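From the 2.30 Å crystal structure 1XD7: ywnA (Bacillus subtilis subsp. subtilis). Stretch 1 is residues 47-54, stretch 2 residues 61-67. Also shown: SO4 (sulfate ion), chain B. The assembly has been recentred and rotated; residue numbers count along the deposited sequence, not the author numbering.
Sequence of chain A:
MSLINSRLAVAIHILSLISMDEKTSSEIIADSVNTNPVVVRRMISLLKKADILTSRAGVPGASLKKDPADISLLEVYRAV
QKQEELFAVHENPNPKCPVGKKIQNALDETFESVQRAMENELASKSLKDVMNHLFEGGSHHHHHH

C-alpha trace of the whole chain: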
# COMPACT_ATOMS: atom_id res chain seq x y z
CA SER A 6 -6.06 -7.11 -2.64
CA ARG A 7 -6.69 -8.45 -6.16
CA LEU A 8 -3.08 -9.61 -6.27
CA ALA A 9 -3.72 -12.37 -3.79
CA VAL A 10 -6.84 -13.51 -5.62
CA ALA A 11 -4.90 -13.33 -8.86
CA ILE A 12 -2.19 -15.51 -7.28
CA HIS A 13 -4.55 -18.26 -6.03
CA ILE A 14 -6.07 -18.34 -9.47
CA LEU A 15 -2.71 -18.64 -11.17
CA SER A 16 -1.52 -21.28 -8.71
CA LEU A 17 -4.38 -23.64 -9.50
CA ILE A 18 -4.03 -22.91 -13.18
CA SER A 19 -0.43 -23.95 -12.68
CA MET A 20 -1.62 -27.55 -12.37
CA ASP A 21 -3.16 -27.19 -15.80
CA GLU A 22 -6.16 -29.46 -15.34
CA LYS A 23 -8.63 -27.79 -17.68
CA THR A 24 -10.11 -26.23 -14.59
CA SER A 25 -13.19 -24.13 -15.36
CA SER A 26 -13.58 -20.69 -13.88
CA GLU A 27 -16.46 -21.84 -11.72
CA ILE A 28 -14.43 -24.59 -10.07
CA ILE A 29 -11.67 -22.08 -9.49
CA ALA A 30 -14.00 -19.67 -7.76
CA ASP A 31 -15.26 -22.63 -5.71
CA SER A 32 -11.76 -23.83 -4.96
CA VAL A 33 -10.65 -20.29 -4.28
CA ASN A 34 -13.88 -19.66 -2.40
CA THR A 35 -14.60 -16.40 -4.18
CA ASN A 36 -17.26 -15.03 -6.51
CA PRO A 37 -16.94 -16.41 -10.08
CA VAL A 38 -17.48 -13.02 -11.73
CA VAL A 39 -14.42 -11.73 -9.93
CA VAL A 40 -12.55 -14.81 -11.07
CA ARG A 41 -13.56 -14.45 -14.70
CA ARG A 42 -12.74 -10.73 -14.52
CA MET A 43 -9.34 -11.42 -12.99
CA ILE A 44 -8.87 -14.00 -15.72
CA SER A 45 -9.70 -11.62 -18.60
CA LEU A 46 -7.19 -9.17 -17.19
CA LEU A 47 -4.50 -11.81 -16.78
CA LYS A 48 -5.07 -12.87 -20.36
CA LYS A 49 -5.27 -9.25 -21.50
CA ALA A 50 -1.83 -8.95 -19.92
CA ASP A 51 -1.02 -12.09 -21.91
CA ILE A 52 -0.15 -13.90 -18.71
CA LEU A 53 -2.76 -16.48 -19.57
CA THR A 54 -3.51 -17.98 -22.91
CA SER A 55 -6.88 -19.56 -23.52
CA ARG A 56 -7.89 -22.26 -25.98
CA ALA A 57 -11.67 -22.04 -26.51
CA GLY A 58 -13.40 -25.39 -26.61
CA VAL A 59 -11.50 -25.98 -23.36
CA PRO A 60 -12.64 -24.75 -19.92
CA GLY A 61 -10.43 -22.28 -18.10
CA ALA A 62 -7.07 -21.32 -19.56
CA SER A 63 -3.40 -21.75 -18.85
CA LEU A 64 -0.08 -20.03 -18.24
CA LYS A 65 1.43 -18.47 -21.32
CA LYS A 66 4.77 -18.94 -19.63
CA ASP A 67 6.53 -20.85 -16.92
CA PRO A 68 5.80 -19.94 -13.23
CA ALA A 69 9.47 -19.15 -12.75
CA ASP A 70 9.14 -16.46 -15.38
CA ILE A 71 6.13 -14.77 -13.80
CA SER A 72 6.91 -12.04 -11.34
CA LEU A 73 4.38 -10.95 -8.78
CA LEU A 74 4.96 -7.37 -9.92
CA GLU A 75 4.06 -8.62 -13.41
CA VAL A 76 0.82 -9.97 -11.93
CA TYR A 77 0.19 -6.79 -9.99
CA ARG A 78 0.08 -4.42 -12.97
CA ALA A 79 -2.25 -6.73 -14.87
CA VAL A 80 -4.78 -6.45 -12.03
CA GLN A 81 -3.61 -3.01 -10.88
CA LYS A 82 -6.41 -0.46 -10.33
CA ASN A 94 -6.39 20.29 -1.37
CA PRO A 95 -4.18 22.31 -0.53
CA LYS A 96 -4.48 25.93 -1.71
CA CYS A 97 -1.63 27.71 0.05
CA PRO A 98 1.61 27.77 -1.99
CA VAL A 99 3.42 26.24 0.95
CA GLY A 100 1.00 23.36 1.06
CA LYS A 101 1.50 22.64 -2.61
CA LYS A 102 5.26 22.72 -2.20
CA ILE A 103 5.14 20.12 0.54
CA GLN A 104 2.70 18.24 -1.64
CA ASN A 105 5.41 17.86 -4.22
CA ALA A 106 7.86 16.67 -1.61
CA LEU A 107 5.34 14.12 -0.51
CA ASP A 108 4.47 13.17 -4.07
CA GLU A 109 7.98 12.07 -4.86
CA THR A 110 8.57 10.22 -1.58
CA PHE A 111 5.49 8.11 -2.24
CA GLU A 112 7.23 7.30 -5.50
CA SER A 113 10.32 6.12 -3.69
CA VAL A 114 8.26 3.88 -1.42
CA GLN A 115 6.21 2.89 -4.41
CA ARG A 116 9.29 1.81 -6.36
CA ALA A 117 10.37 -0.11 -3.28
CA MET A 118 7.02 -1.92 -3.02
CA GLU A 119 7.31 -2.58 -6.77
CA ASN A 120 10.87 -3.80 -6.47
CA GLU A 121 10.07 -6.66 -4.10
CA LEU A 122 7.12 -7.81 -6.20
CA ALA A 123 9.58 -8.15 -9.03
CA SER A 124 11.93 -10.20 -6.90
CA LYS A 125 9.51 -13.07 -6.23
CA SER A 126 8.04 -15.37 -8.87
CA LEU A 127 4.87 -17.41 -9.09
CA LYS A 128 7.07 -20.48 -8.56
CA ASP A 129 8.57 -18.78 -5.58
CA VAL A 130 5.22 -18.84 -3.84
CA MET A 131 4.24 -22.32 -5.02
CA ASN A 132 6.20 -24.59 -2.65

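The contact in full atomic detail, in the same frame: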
# COMPACT_ATOMS: atom_id res chain seq x y z
N LEU A 47 -5.71 -11.01 -16.67
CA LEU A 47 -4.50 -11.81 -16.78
C LEU A 47 -4.23 -12.20 -18.23
O LEU A 47 -3.08 -12.21 -18.68
CB LEU A 47 -4.60 -13.04 -15.90
CG LEU A 47 -4.55 -12.65 -14.43
CD1 LEU A 47 -5.07 -13.76 -13.55
CD2 LEU A 47 -3.11 -12.29 -14.08
N LYS A 48 -5.28 -12.52 -18.97
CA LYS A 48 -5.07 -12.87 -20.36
C LYS A 48 -4.75 -11.61 -21.15
O LYS A 48 -3.87 -11.61 -22.01
CB LYS A 48 -6.31 -13.53 -20.93
CG LYS A 48 -6.51 -14.94 -20.39
CD LYS A 48 -7.61 -15.67 -21.13
CE LYS A 48 -8.94 -14.98 -20.95
NZ LYS A 48 -10.04 -15.77 -21.57
N LYS A 49 -5.47 -10.53 -20.84
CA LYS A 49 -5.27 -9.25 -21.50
C LYS A 49 -3.80 -8.89 -21.34
O LYS A 49 -3.18 -8.34 -22.25
CB LYS A 49 -6.15 -8.19 -20.84
CG LYS A 49 -6.68 -7.12 -21.76
CD LYS A 49 -7.56 -6.15 -20.96
CE LYS A 49 -8.24 -5.11 -21.85
NZ LYS A 49 -9.25 -5.73 -22.74
N ALA A 50 -3.24 -9.22 -20.19
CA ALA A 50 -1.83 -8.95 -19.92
C ALA A 50 -1.01 -10.12 -20.46
O ALA A 50 0.15 -10.30 -20.12
CB ALA A 50 -1.61 -8.80 -18.43
N ASP A 51 -1.64 -10.92 -21.32
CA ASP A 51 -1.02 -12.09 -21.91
C ASP A 51 -0.27 -12.96 -20.93
O ASP A 51 0.76 -13.54 -21.25
CB ASP A 51 -0.11 -11.72 -23.07
CG ASP A 51 -0.74 -12.05 -24.41
OD1 ASP A 51 -1.90 -11.65 -24.63
OD2 ASP A 51 -0.07 -12.71 -25.24
N ILE A 52 -0.77 -13.04 -19.70
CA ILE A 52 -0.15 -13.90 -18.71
C ILE A 52 -0.78 -15.27 -18.89
O ILE A 52 -0.16 -16.30 -18.64
CB ILE A 52 -0.43 -13.42 -17.30
CG1 ILE A 52 0.34 -12.13 -17.03
CG2 ILE A 52 -0.06 -14.52 -16.32
CD1 ILE A 52 0.21 -11.62 -15.62
N LEU A 53 -2.03 -15.26 -19.35
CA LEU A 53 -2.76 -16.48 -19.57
C LEU A 53 -3.22 -16.55 -20.98
O LEU A 53 -3.71 -15.56 -21.53
CB LEU A 53 -3.98 -16.55 -18.68
CG LEU A 53 -3.71 -16.81 -17.21
CD1 LEU A 53 -5.03 -16.72 -16.47
CD2 LEU A 53 -3.07 -18.18 -17.03
N THR A 54 -3.06 -17.73 -21.56
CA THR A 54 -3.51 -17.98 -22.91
C THR A 54 -4.75 -18.82 -22.68
O THR A 54 -4.89 -19.46 -21.65
CB THR A 54 -2.49 -18.78 -23.72
OG1 THR A 54 -2.95 -18.89 -25.07
CG2 THR A 54 -2.31 -20.18 -23.14
N GLY A 61 -11.56 -22.98 -18.67
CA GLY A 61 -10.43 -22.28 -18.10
C GLY A 61 -9.40 -21.89 -19.15
O GLY A 61 -9.71 -21.75 -20.34
N ALA A 62 -8.17 -21.70 -18.69
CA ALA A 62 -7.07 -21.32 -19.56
C ALA A 62 -5.79 -21.87 -18.98
O ALA A 62 -5.81 -22.80 -18.17
CB ALA A 62 -6.98 -19.81 -19.65
N SER A 63 -4.67 -21.29 -19.37
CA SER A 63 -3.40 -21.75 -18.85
C SER A 63 -2.29 -20.72 -18.98
O SER A 63 -2.40 -19.76 -19.74
CB SER A 63 -3.02 -23.05 -19.54
OG SER A 63 -3.36 -22.99 -20.90
N LEU A 64 -1.22 -20.93 -18.23
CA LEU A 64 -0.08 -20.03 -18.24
C LEU A 64 0.54 -19.91 -19.61
O LEU A 64 0.76 -20.91 -20.28
CB LEU A 64 0.99 -20.50 -17.26
CG LEU A 64 0.52 -20.76 -15.83
CD1 LEU A 64 1.73 -20.90 -14.90
CD2 LEU A 64 -0.37 -19.62 -15.39
N LYS A 65 0.81 -18.68 -20.03
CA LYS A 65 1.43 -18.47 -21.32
C LYS A 65 2.89 -18.81 -21.14
O LYS A 65 3.55 -19.25 -22.07
CB LYS A 65 1.30 -17.02 -21.76
CG LYS A 65 1.72 -16.78 -23.21
CD LYS A 65 1.43 -15.35 -23.65
CE LYS A 65 1.50 -15.19 -25.16
NZ LYS A 65 0.43 -15.96 -25.85
N LYS A 66 3.39 -18.62 -19.92
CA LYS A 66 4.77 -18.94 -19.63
C LYS A 66 4.95 -19.71 -18.34
O LYS A 66 4.00 -19.94 -17.59
CB LYS A 66 5.63 -17.67 -19.56
CG LYS A 66 5.08 -16.58 -18.64
CD LYS A 66 6.14 -15.55 -18.21
CE LYS A 66 7.08 -15.15 -19.33
NZ LYS A 66 6.36 -14.85 -20.60
N ASP A 67 6.18 -20.11 -18.10
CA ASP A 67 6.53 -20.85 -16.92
C ASP A 67 6.50 -20.00 -15.65
O ASP A 67 6.99 -18.87 -15.64
CB ASP A 67 7.91 -21.44 -17.10
CG ASP A 67 8.31 -22.32 -15.96
OD1 ASP A 67 8.47 -21.80 -14.84
OD2 ASP A 67 8.45 -23.54 -16.19
S SO4 B . -14.29 -21.18 -18.40
O1 SO4 B . -15.75 -21.10 -18.31
O2 SO4 B . -13.78 -21.99 -17.28
O3 SO4 B . -13.91 -21.77 -19.69
O4 SO4 B . -13.71 -19.83 -18.32

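What holds the two backbones together? Three hydrogen bonds between main-chain atoms do, in an antiparallel arrangement. T54 and S63 form a hydrogen-bonded pair, with T54 N donating to S63 O at 2.8 Å and S63 N returning a bond to T54 O at 2.9 Å. One step on, L53 faces L64 as a non-hydrogen-bonded pair, their CA atoms 4.6 Å apart, and the next bond follows beyond it: K65 N donates to I52 O at 2.9 Å, nearly straight at 167°. Between these bonds the L53 CA lies 3.3 Å from S63 O, a CA-H...O contact that adds to the close packing of the strands.

Where do side chains meet without charge? L53 and L64 diverge at their CB atoms, yet both side chains bring their ends back, so that L53 CD2 lies 3.5 Å from L64 CD2. T54 and S63 point to the same face of the sheet, where T54 CG2 approaches S63 OG at 3.7 Å. The CB of A62 points toward the first stretch and lies 2.9 Å from the main-chain T54 O, which is close for a carbon and an oxygen.

Does charge contribute? D51 and K65 form a salt bridge, with D51 OD2 3.3 Å from K65 NZ. The CB of K65 points toward the first stretch, whereas that of D51 points sideways and its carboxylate end comes nearer. Both residues are exposed, so the bridge lies at the surface.

How does the first stretch reach its strand? The helix ends as A50 leaves helical geometry, and D51 adopts positive phi. I52 N then donates to L47 O at 2.7 Å, tying the turn back to the helix just before the strand begins at L53.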